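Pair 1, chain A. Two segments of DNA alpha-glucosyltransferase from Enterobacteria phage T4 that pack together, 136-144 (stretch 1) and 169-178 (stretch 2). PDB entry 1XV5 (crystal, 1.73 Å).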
# COMPACT_ATOMS: atom_id res chain seq x y z
N ASP A 136 3.47 -13.17 -18.76
CA ASP A 136 3.80 -14.58 -18.64
C ASP A 136 3.43 -15.01 -17.22
O ASP A 136 3.26 -16.19 -16.93
CB ASP A 136 5.29 -14.81 -18.88
CG ASP A 136 5.70 -14.47 -20.29
OD1 ASP A 136 6.39 -13.45 -20.50
OD2 ASP A 136 5.33 -15.24 -21.21
N VAL A 137 3.32 -14.01 -16.34
CA VAL A 137 2.97 -14.24 -14.94
C VAL A 137 2.10 -13.07 -14.48
O VAL A 137 2.43 -11.91 -14.71
CB VAL A 137 4.23 -14.28 -14.04
CG1 VAL A 137 3.83 -14.58 -12.60
CG2 VAL A 137 5.22 -15.32 -14.55
N ILE A 138 0.98 -13.39 -13.83
CA ILE A 138 0.06 -12.37 -13.35
C ILE A 138 -0.22 -12.54 -11.86
O ILE A 138 -0.45 -13.66 -11.40
CB ILE A 138 -1.29 -12.45 -14.10
CG1 ILE A 138 -1.05 -12.35 -15.61
CG2 ILE A 138 -2.22 -11.34 -13.62
CD1 ILE A 138 -2.28 -12.66 -16.43
N PHE A 139 -0.20 -11.43 -11.12
CA PHE A 139 -0.46 -11.44 -9.67
C PHE A 139 -1.58 -10.48 -9.30
O PHE A 139 -1.74 -9.42 -9.92
CB PHE A 139 0.77 -10.99 -8.88
CG PHE A 139 1.91 -11.98 -8.85
CD1 PHE A 139 3.01 -11.80 -9.68
CD2 PHE A 139 1.93 -13.02 -7.94
CE1 PHE A 139 4.12 -12.65 -9.60
CE2 PHE A 139 3.02 -13.88 -7.84
CZ PHE A 139 4.12 -13.68 -8.67
N SER A 140 -2.35 -10.83 -8.27
CA SER A 140 -3.42 -9.98 -7.76
C SER A 140 -3.52 -10.17 -6.25
O SER A 140 -3.01 -11.15 -5.71
CB SER A 140 -4.76 -10.32 -8.41
OG SER A 140 -5.33 -11.49 -7.84
N HIS A 141 -4.18 -9.24 -5.57
CA HIS A 141 -4.32 -9.30 -4.12
C HIS A 141 -5.36 -10.31 -3.63
O HIS A 141 -5.35 -10.70 -2.46
CB HIS A 141 -4.71 -7.93 -3.56
CG HIS A 141 -3.58 -6.95 -3.50
ND1 HIS A 141 -2.48 -7.13 -2.68
CD2 HIS A 141 -3.40 -5.76 -4.12
CE1 HIS A 141 -1.67 -6.09 -2.80
NE2 HIS A 141 -2.21 -5.24 -3.67
N SER A 142 -6.25 -10.75 -4.52
CA SER A 142 -7.29 -11.69 -4.10
C SER A 142 -7.89 -12.53 -5.22
O SER A 142 -8.14 -12.04 -6.32
CB SER A 142 -8.41 -10.92 -3.40
OG SER A 142 -9.49 -11.77 -3.05
N ASP A 143 -8.11 -13.81 -4.93
CA ASP A 143 -8.70 -14.71 -5.90
C ASP A 143 -10.14 -14.29 -6.20
O ASP A 143 -10.68 -14.58 -7.27
CB ASP A 143 -8.71 -16.16 -5.38
CG ASP A 143 -7.32 -16.72 -5.13
OD1 ASP A 143 -6.38 -16.34 -5.86
OD2 ASP A 143 -7.17 -17.55 -4.21
N ASN A 144 -10.76 -13.59 -5.24
CA ASN A 144 -12.15 -13.15 -5.39
C ASN A 144 -12.31 -11.66 -5.67
O ASN A 144 -13.43 -11.13 -5.62
CB ASN A 144 -12.95 -13.53 -4.15
CG ASN A 144 -13.06 -15.03 -3.96
OD1 ASN A 144 -13.61 -15.73 -4.81
ND2 ASN A 144 -12.53 -15.53 -2.85
N ALA A 169 -8.45 -18.49 -19.81
CA ALA A 169 -7.87 -17.34 -19.15
C ALA A 169 -6.55 -17.77 -18.52
O ALA A 169 -6.40 -18.91 -18.09
CB ALA A 169 -8.81 -16.81 -18.08
N PRO A 170 -5.56 -16.86 -18.49
CA PRO A 170 -4.26 -17.19 -17.90
C PRO A 170 -4.38 -17.31 -16.38
O PRO A 170 -5.34 -16.80 -15.79
CB PRO A 170 -3.38 -16.03 -18.34
CG PRO A 170 -4.34 -14.89 -18.36
CD PRO A 170 -5.55 -15.49 -19.03
N THR A 171 -3.41 -17.97 -15.76
CA THR A 171 -3.42 -18.14 -14.31
C THR A 171 -3.06 -16.86 -13.58
O THR A 171 -2.14 -16.14 -13.98
CB THR A 171 -2.42 -19.24 -13.89
OG1 THR A 171 -2.71 -20.45 -14.59
CG2 THR A 171 -2.51 -19.48 -12.39
N VAL A 172 -3.79 -16.56 -12.51
CA VAL A 172 -3.51 -15.38 -11.70
C VAL A 172 -3.10 -15.89 -10.33
O VAL A 172 -3.85 -16.63 -9.68
CB VAL A 172 -4.75 -14.47 -11.54
CG1 VAL A 172 -4.40 -13.27 -10.65
CG2 VAL A 172 -5.24 -14.00 -12.90
N TYR A 173 -1.91 -15.50 -9.89
CA TYR A 173 -1.40 -15.92 -8.60
C TYR A 173 -1.64 -14.86 -7.54
O TYR A 173 -1.64 -13.66 -7.83
CB TYR A 173 0.10 -16.18 -8.70
CG TYR A 173 0.47 -17.25 -9.69
CD1 TYR A 173 0.38 -18.60 -9.35
CD2 TYR A 173 0.91 -16.92 -10.97
CE1 TYR A 173 0.72 -19.59 -10.26
CE2 TYR A 173 1.25 -17.90 -11.89
CZ TYR A 173 1.15 -19.24 -11.53
OH TYR A 173 1.49 -20.21 -12.43
N ASN A 174 -1.82 -15.29 -6.30
CA ASN A 174 -2.02 -14.35 -5.22
C ASN A 174 -0.65 -13.86 -4.76
O ASN A 174 0.34 -14.57 -4.89
CB ASN A 174 -2.74 -15.01 -4.06
CG ASN A 174 -3.00 -14.04 -2.92
OD1 ASN A 174 -2.28 -14.03 -1.92
ND2 ASN A 174 -4.03 -13.22 -3.08
N PHE A 175 -0.61 -12.65 -4.22
CA PHE A 175 0.63 -12.09 -3.71
C PHE A 175 0.31 -11.11 -2.60
O PHE A 175 -0.83 -10.64 -2.48
CB PHE A 175 1.40 -11.36 -4.82
CG PHE A 175 0.99 -9.92 -5.01
CD1 PHE A 175 1.74 -8.88 -4.45
CD2 PHE A 175 -0.16 -9.60 -5.73
CE1 PHE A 175 1.36 -7.55 -4.62
CE2 PHE A 175 -0.55 -8.27 -5.90
CZ PHE A 175 0.21 -7.24 -5.34
N GLN A 176 1.31 -10.82 -1.77
CA GLN A 176 1.17 -9.85 -0.69
C GLN A 176 2.22 -8.79 -1.01
O GLN A 176 3.30 -9.13 -1.49
CB GLN A 176 1.52 -10.45 0.67
CG GLN A 176 0.63 -11.57 1.14
CD GLN A 176 1.19 -12.22 2.39
OE1 GLN A 176 1.17 -11.63 3.48
NE2 GLN A 176 1.72 -13.42 2.24
N PRO A 177 1.92 -7.51 -0.75
CA PRO A 177 2.88 -6.43 -1.01
C PRO A 177 3.86 -6.41 0.17
O PRO A 177 3.52 -5.94 1.26
CB PRO A 177 1.99 -5.19 -1.08
CG PRO A 177 0.90 -5.51 -0.10
CD PRO A 177 0.60 -6.97 -0.36
N PRO A 178 5.09 -6.91 -0.03
CA PRO A 178 6.11 -6.97 1.01
C PRO A 178 6.91 -5.71 1.31
O PRO A 178 7.05 -4.82 0.47
CB PRO A 178 7.05 -8.09 0.53
CG PRO A 178 6.45 -8.58 -0.81
CD PRO A 178 5.64 -7.42 -1.30
O HOH W 1 1.54 -18.47 -15.33
O HOH W 2 0.19 -16.02 -15.14
O HOH W 3 -4.99 -13.48 -5.84
O HOH W 4 -3.07 -11.64 -0.59

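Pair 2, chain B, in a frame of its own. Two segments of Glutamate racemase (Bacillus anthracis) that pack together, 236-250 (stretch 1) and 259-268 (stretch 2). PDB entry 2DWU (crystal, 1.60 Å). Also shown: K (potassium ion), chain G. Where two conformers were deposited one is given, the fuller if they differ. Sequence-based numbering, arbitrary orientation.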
# COMPACT_ATOMS: atom_id res chain seq x y z
N LYS B 236 4.52 1.90 -24.25
CA LYS B 236 3.46 1.23 -24.97
C LYS B 236 3.31 -0.15 -24.35
O LYS B 236 4.28 -0.73 -23.85
CB LYS B 236 3.80 1.10 -26.45
CG LYS B 236 3.61 2.41 -27.18
CD LYS B 236 3.55 2.17 -28.67
CE LYS B 236 3.57 3.48 -29.41
NZ LYS B 236 3.63 3.28 -30.89
N HIS B 237 2.09 -0.68 -24.40
CA HIS B 237 1.80 -1.98 -23.81
C HIS B 237 1.39 -2.98 -24.87
O HIS B 237 0.81 -2.57 -25.90
CB HIS B 237 0.65 -1.79 -22.82
CG HIS B 237 0.90 -0.67 -21.89
ND1 HIS B 237 1.99 -0.64 -21.04
CD2 HIS B 237 0.30 0.54 -21.76
CE1 HIS B 237 2.05 0.53 -20.44
NE2 HIS B 237 1.03 1.27 -20.86
N ARG B 238 1.66 -4.26 -24.62
CA ARG B 238 1.31 -5.32 -25.56
C ARG B 238 0.47 -6.35 -24.84
O ARG B 238 0.79 -6.75 -23.70
CB ARG B 238 2.56 -6.02 -26.10
CG ARG B 238 3.51 -5.17 -26.93
CD ARG B 238 2.94 -4.84 -28.29
NE ARG B 238 2.63 -6.03 -29.12
CZ ARG B 238 3.52 -6.80 -29.74
NH1 ARG B 238 4.82 -6.55 -29.66
NH2 ARG B 238 3.09 -7.82 -30.48
N PHE B 239 -0.58 -6.82 -25.52
CA PHE B 239 -1.46 -7.84 -24.93
C PHE B 239 -1.50 -9.05 -25.85
O PHE B 239 -1.51 -8.92 -27.09
CB PHE B 239 -2.86 -7.27 -24.74
CG PHE B 239 -2.92 -6.16 -23.74
CD1 PHE B 239 -3.29 -6.41 -22.42
CD2 PHE B 239 -2.56 -4.86 -24.11
CE1 PHE B 239 -3.31 -5.38 -21.48
CE2 PHE B 239 -2.58 -3.82 -23.17
CZ PHE B 239 -2.96 -4.09 -21.85
N PHE B 240 -1.50 -10.24 -25.26
CA PHE B 240 -1.52 -11.49 -26.00
C PHE B 240 -2.60 -12.40 -25.43
O PHE B 240 -2.85 -12.40 -24.22
CB PHE B 240 -0.16 -12.17 -25.88
CG PHE B 240 0.97 -11.37 -26.47
CD1 PHE B 240 1.23 -11.42 -27.84
CD2 PHE B 240 1.75 -10.56 -25.66
CE1 PHE B 240 2.27 -10.67 -28.40
CE2 PHE B 240 2.80 -9.80 -26.21
CZ PHE B 240 3.05 -9.86 -27.59
N THR B 241 -3.23 -13.19 -26.29
CA THR B 241 -4.28 -14.10 -25.83
C THR B 241 -4.20 -15.42 -26.56
O THR B 241 -3.74 -15.49 -27.72
CB THR B 241 -5.68 -13.52 -26.05
OG1 THR B 241 -6.67 -14.46 -25.59
CG2 THR B 241 -5.93 -13.26 -27.54
N THR B 242 -4.63 -16.49 -25.89
CA THR B 242 -4.62 -17.80 -26.52
C THR B 242 -5.98 -18.06 -27.16
O THR B 242 -6.15 -19.05 -27.88
CB THR B 242 -4.35 -18.93 -25.53
OG1 THR B 242 -5.28 -18.84 -24.44
CG2 THR B 242 -2.89 -18.88 -25.02
N GLY B 243 -6.95 -17.19 -26.90
CA GLY B 243 -8.26 -17.36 -27.49
C GLY B 243 -8.43 -16.47 -28.70
O GLY B 243 -7.46 -16.08 -29.33
N SER B 244 -9.68 -16.15 -29.01
CA SER B 244 -10.01 -15.29 -30.12
C SER B 244 -9.48 -13.88 -29.89
O SER B 244 -9.76 -13.27 -28.87
CB SER B 244 -11.53 -15.23 -30.27
OG SER B 244 -11.89 -14.12 -31.07
N VAL B 245 -8.73 -13.38 -30.86
CA VAL B 245 -8.17 -12.04 -30.78
C VAL B 245 -9.28 -11.00 -30.89
O VAL B 245 -9.29 -10.02 -30.14
CB VAL B 245 -7.13 -11.81 -31.89
CG1 VAL B 245 -6.83 -10.32 -32.04
CG2 VAL B 245 -5.86 -12.58 -31.56
N SER B 246 -10.23 -11.19 -31.81
CA SER B 246 -11.31 -10.22 -31.94
C SER B 246 -12.16 -10.18 -30.68
O SER B 246 -12.62 -9.12 -30.25
CB SER B 246 -12.17 -10.52 -33.18
OG SER B 246 -12.77 -11.81 -33.11
N SER B 247 -12.35 -11.34 -30.06
CA SER B 247 -13.13 -11.44 -28.83
C SER B 247 -12.46 -10.64 -27.70
O SER B 247 -13.11 -9.85 -27.00
CB SER B 247 -13.26 -12.90 -28.42
OG SER B 247 -13.91 -13.02 -27.17
N PHE B 248 -11.16 -10.85 -27.53
CA PHE B 248 -10.40 -10.15 -26.50
C PHE B 248 -10.44 -8.63 -26.72
O PHE B 248 -10.68 -7.86 -25.80
CB PHE B 248 -8.95 -10.62 -26.50
CG PHE B 248 -8.19 -10.25 -25.25
CD1 PHE B 248 -7.93 -11.21 -24.28
CD2 PHE B 248 -7.70 -8.96 -25.07
CE1 PHE B 248 -7.18 -10.90 -23.14
CE2 PHE B 248 -6.94 -8.64 -23.93
CZ PHE B 248 -6.68 -9.62 -22.97
N GLU B 249 -10.20 -8.21 -27.96
CA GLU B 249 -10.21 -6.78 -28.30
C GLU B 249 -11.55 -6.12 -27.97
O GLU B 249 -11.60 -4.99 -27.49
CB GLU B 249 -9.90 -6.60 -29.80
CG GLU B 249 -8.44 -6.89 -30.17
CD GLU B 249 -8.18 -6.85 -31.67
OE1 GLU B 249 -7.03 -6.60 -32.07
OE2 GLU B 249 -9.13 -7.09 -32.46
N HIS B 250 -12.63 -6.83 -28.24
CA HIS B 250 -13.97 -6.31 -27.98
C HIS B 250 -14.26 -6.13 -26.49
O HIS B 250 -14.78 -5.09 -26.08
CB HIS B 250 -15.02 -7.25 -28.61
CG HIS B 250 -16.43 -6.83 -28.36
ND1 HIS B 250 -16.93 -5.61 -28.77
CD2 HIS B 250 -17.46 -7.47 -27.75
CE1 HIS B 250 -18.20 -5.52 -28.41
NE2 HIS B 250 -18.54 -6.63 -27.79
N GLN B 259 -9.16 1.14 -27.34
CA GLN B 259 -8.60 -0.04 -28.00
C GLN B 259 -7.16 -0.30 -27.65
O GLN B 259 -6.38 0.63 -27.43
CB GLN B 259 -8.73 0.10 -29.52
CG GLN B 259 -10.11 0.55 -29.98
CD GLN B 259 -10.31 0.39 -31.48
OE1 GLN B 259 -9.41 0.68 -32.27
NE2 GLN B 259 -11.49 -0.06 -31.87
N ILE B 260 -6.79 -1.57 -27.60
CA ILE B 260 -5.43 -1.96 -27.26
C ILE B 260 -4.81 -2.88 -28.32
O ILE B 260 -5.51 -3.38 -29.20
CB ILE B 260 -5.39 -2.71 -25.90
CG1 ILE B 260 -6.42 -3.85 -25.92
CG2 ILE B 260 -5.68 -1.77 -24.76
CD1 ILE B 260 -6.33 -4.75 -24.69
N SER B 261 -3.50 -3.08 -28.22
CA SER B 261 -2.79 -3.95 -29.15
C SER B 261 -2.94 -5.39 -28.69
O SER B 261 -2.45 -5.75 -27.61
CB SER B 261 -1.30 -3.59 -29.20
OG SER B 261 -0.56 -4.59 -29.87
N VAL B 262 -3.60 -6.22 -29.49
CA VAL B 262 -3.79 -7.63 -29.13
C VAL B 262 -3.31 -8.59 -30.21
O VAL B 262 -3.62 -8.42 -31.40
CB VAL B 262 -5.27 -7.97 -28.85
CG1 VAL B 262 -5.35 -9.40 -28.29
CG2 VAL B 262 -5.86 -6.99 -27.84
N ASP B 263 -2.54 -9.59 -29.80
CA ASP B 263 -2.02 -10.60 -30.72
C ASP B 263 -2.30 -12.01 -30.19
O ASP B 263 -2.48 -12.20 -28.98
CB ASP B 263 -0.52 -10.42 -30.94
CG ASP B 263 -0.20 -9.27 -31.87
OD1 ASP B 263 0.25 -8.22 -31.40
OD2 ASP B 263 -0.43 -9.41 -33.10
N CYS B 264 -2.34 -12.98 -31.10
CA CYS B 264 -2.60 -14.37 -30.76
C CYS B 264 -1.31 -15.09 -30.38
O CYS B 264 -0.22 -14.73 -30.83
CB CYS B 264 -3.25 -15.10 -31.94
SG CYS B 264 -2.21 -15.11 -33.42
N VAL B 265 -1.43 -16.11 -29.54
CA VAL B 265 -0.27 -16.87 -29.11
C VAL B 265 -0.73 -18.30 -28.88
O VAL B 265 -1.88 -18.52 -28.50
CB VAL B 265 0.32 -16.32 -27.79
CG1 VAL B 265 -0.79 -16.07 -26.78
CG2 VAL B 265 1.32 -17.30 -27.20
N ASP B 266 0.16 -19.25 -29.13
CA ASP B 266 -0.12 -20.67 -28.90
C ASP B 266 0.75 -21.17 -27.76
O ASP B 266 1.97 -20.94 -27.75
CB ASP B 266 0.21 -21.52 -30.13
CG ASP B 266 -0.85 -21.46 -31.20
OD1 ASP B 266 -0.63 -22.04 -32.28
OD2 ASP B 266 -1.90 -20.85 -30.97
N LEU B 267 0.14 -21.85 -26.80
CA LEU B 267 0.89 -22.42 -25.69
C LEU B 267 0.72 -23.92 -25.83
O LEU B 267 -0.34 -24.38 -26.25
CB LEU B 267 0.34 -21.96 -24.34
CG LEU B 267 0.37 -20.45 -24.11
CD1 LEU B 267 -0.28 -20.14 -22.76
CD2 LEU B 267 1.80 -19.94 -24.17
N PRO B 268 1.76 -24.71 -25.51
CA PRO B 268 3.08 -24.30 -25.05
C PRO B 268 3.90 -23.70 -26.19
O PRO B 268 3.70 -24.05 -27.36
CB PRO B 268 3.69 -25.60 -24.51
CG PRO B 268 3.06 -26.64 -25.38
CD PRO B 268 1.62 -26.18 -25.46
K K G . -3.93 -20.59 -29.01
O HOH W 5 -1.93 -1.81 -26.05
O HOH W 6 0.08 -7.20 -29.03
O HOH W 7 -9.05 -3.33 -28.32
O HOH W 8 -5.32 -4.86 -31.42
O HOH W 9 -2.64 -21.99 -26.76
O HOH W 10 -3.65 -23.81 -28.54

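Pairs 1 and 2 share a short parallel two-stranded arrangement; over 14 central residues their backbones superpose with an RMSD of 0.9 Å. In pair 1 strand 137-140 lies beside strand 172-174 at 46°, and in pair 2 strand 238-241 lies beside strand 262-264 at 35°. The register is the same: A:Phe139 faces A:Tyr173 as B:Phe240 faces B:Asp263, and A:Ser140 faces A:Asn174 as B:Thr241 faces B:Cys264.

The backbone ladder is the same in three rungs. A:Tyr173 N donates to A:Ile138 O (2.8 Å), A:Ser140 N to A:Tyr173 O (3.0 Å) and A:Phe175 N to A:Ser140 O (3.2 Å). The equivalent bonds in pair 2, B:Asp263 N to B:Phe239 O, B:Thr241 N to B:Asp263 O and B:Val265 N to B:Thr241 O, are all 3.0 Å. Pair 2 adds a rung at the start, B:Phe239 N to B:Ser261 O (3.0 Å). At the matching place in pair 1 a water intervenes, accepting weakly from A:Ile138 N (3.0 Å) and donating to A:Thr171 O (2.6 Å).

On the face carrying A:Ile138, A:Val172 and A:Ser140, the isoleucine reaches back to the proline ring, A:Ile138 CD1 lying 3.6 Å from A:Pro170 CG. At the matched positions B:Phe239 and B:Ile260, the contact becomes aliphatic over aromatic, with B:Ile260 CD1 3.9 Å from the centroid of the B:Phe239 ring. A:Val172 and B:Val262 are the same residue in both pairs, yet their neighbours differ. A:Val172 CG1 lies 3.5 Å from A:Ser140 OG, whereas B:Val262 CG1 meets the methyl B:Thr241 CG2 at 4.0 Å. In pair 2 the helix 245-250 also covers this face, placing B:Val245 CG1 4.1 Å from B:Val262 CG1 and B:Phe248 CD2 3.9 Å from B:Val262 CG2. In pair 1 a polar cluster lies at the end of this face: a water donates to A:Ser140 OG (2.8 Å) and A:Asp143 OD1 (3.2 Å) and accepts from A:Asn174 ND2 (2.9 Å). A:Asn174 ND2 also makes a weak hydrogen bond to A:His141 O (2.9 Å). Its counterpart, B:Cys264, instead packs its CB 3.6 Å from B:Val245 CG2.

On the opposite face, both pairs have phenylalanine at the matched positions A:Phe139 and B:Phe240. A:Phe139 CD2 packs 3.7 Å from A:Tyr173 CB, and B:Phe240 CD1 lies equally close to B:Asp263 CB. Beyond these similar contacts the partners diverge. A:Val137 CG1 touches A:Tyr173 CD2 at 4.1 Å, while the matched B:Arg238 forms a salt bridge from NH2 to B:Asp263 OD1 (3.0 Å), so an apolar contact is exchanged for a charged one.

Past the strands, A:Phe175 and B:Val265 both point toward the partner stretch. A:Phe175 forms an offset stack with A:His141, their centroids 4.4 Å apart. The smaller pair B:Thr242 and B:Val265 meets through CG2 and CG1 (3.9 Å), and the carbonyls B:Thr242 O (2.9 Å) and B:Val265 O (3.0 Å) jointly bind the potassium ion.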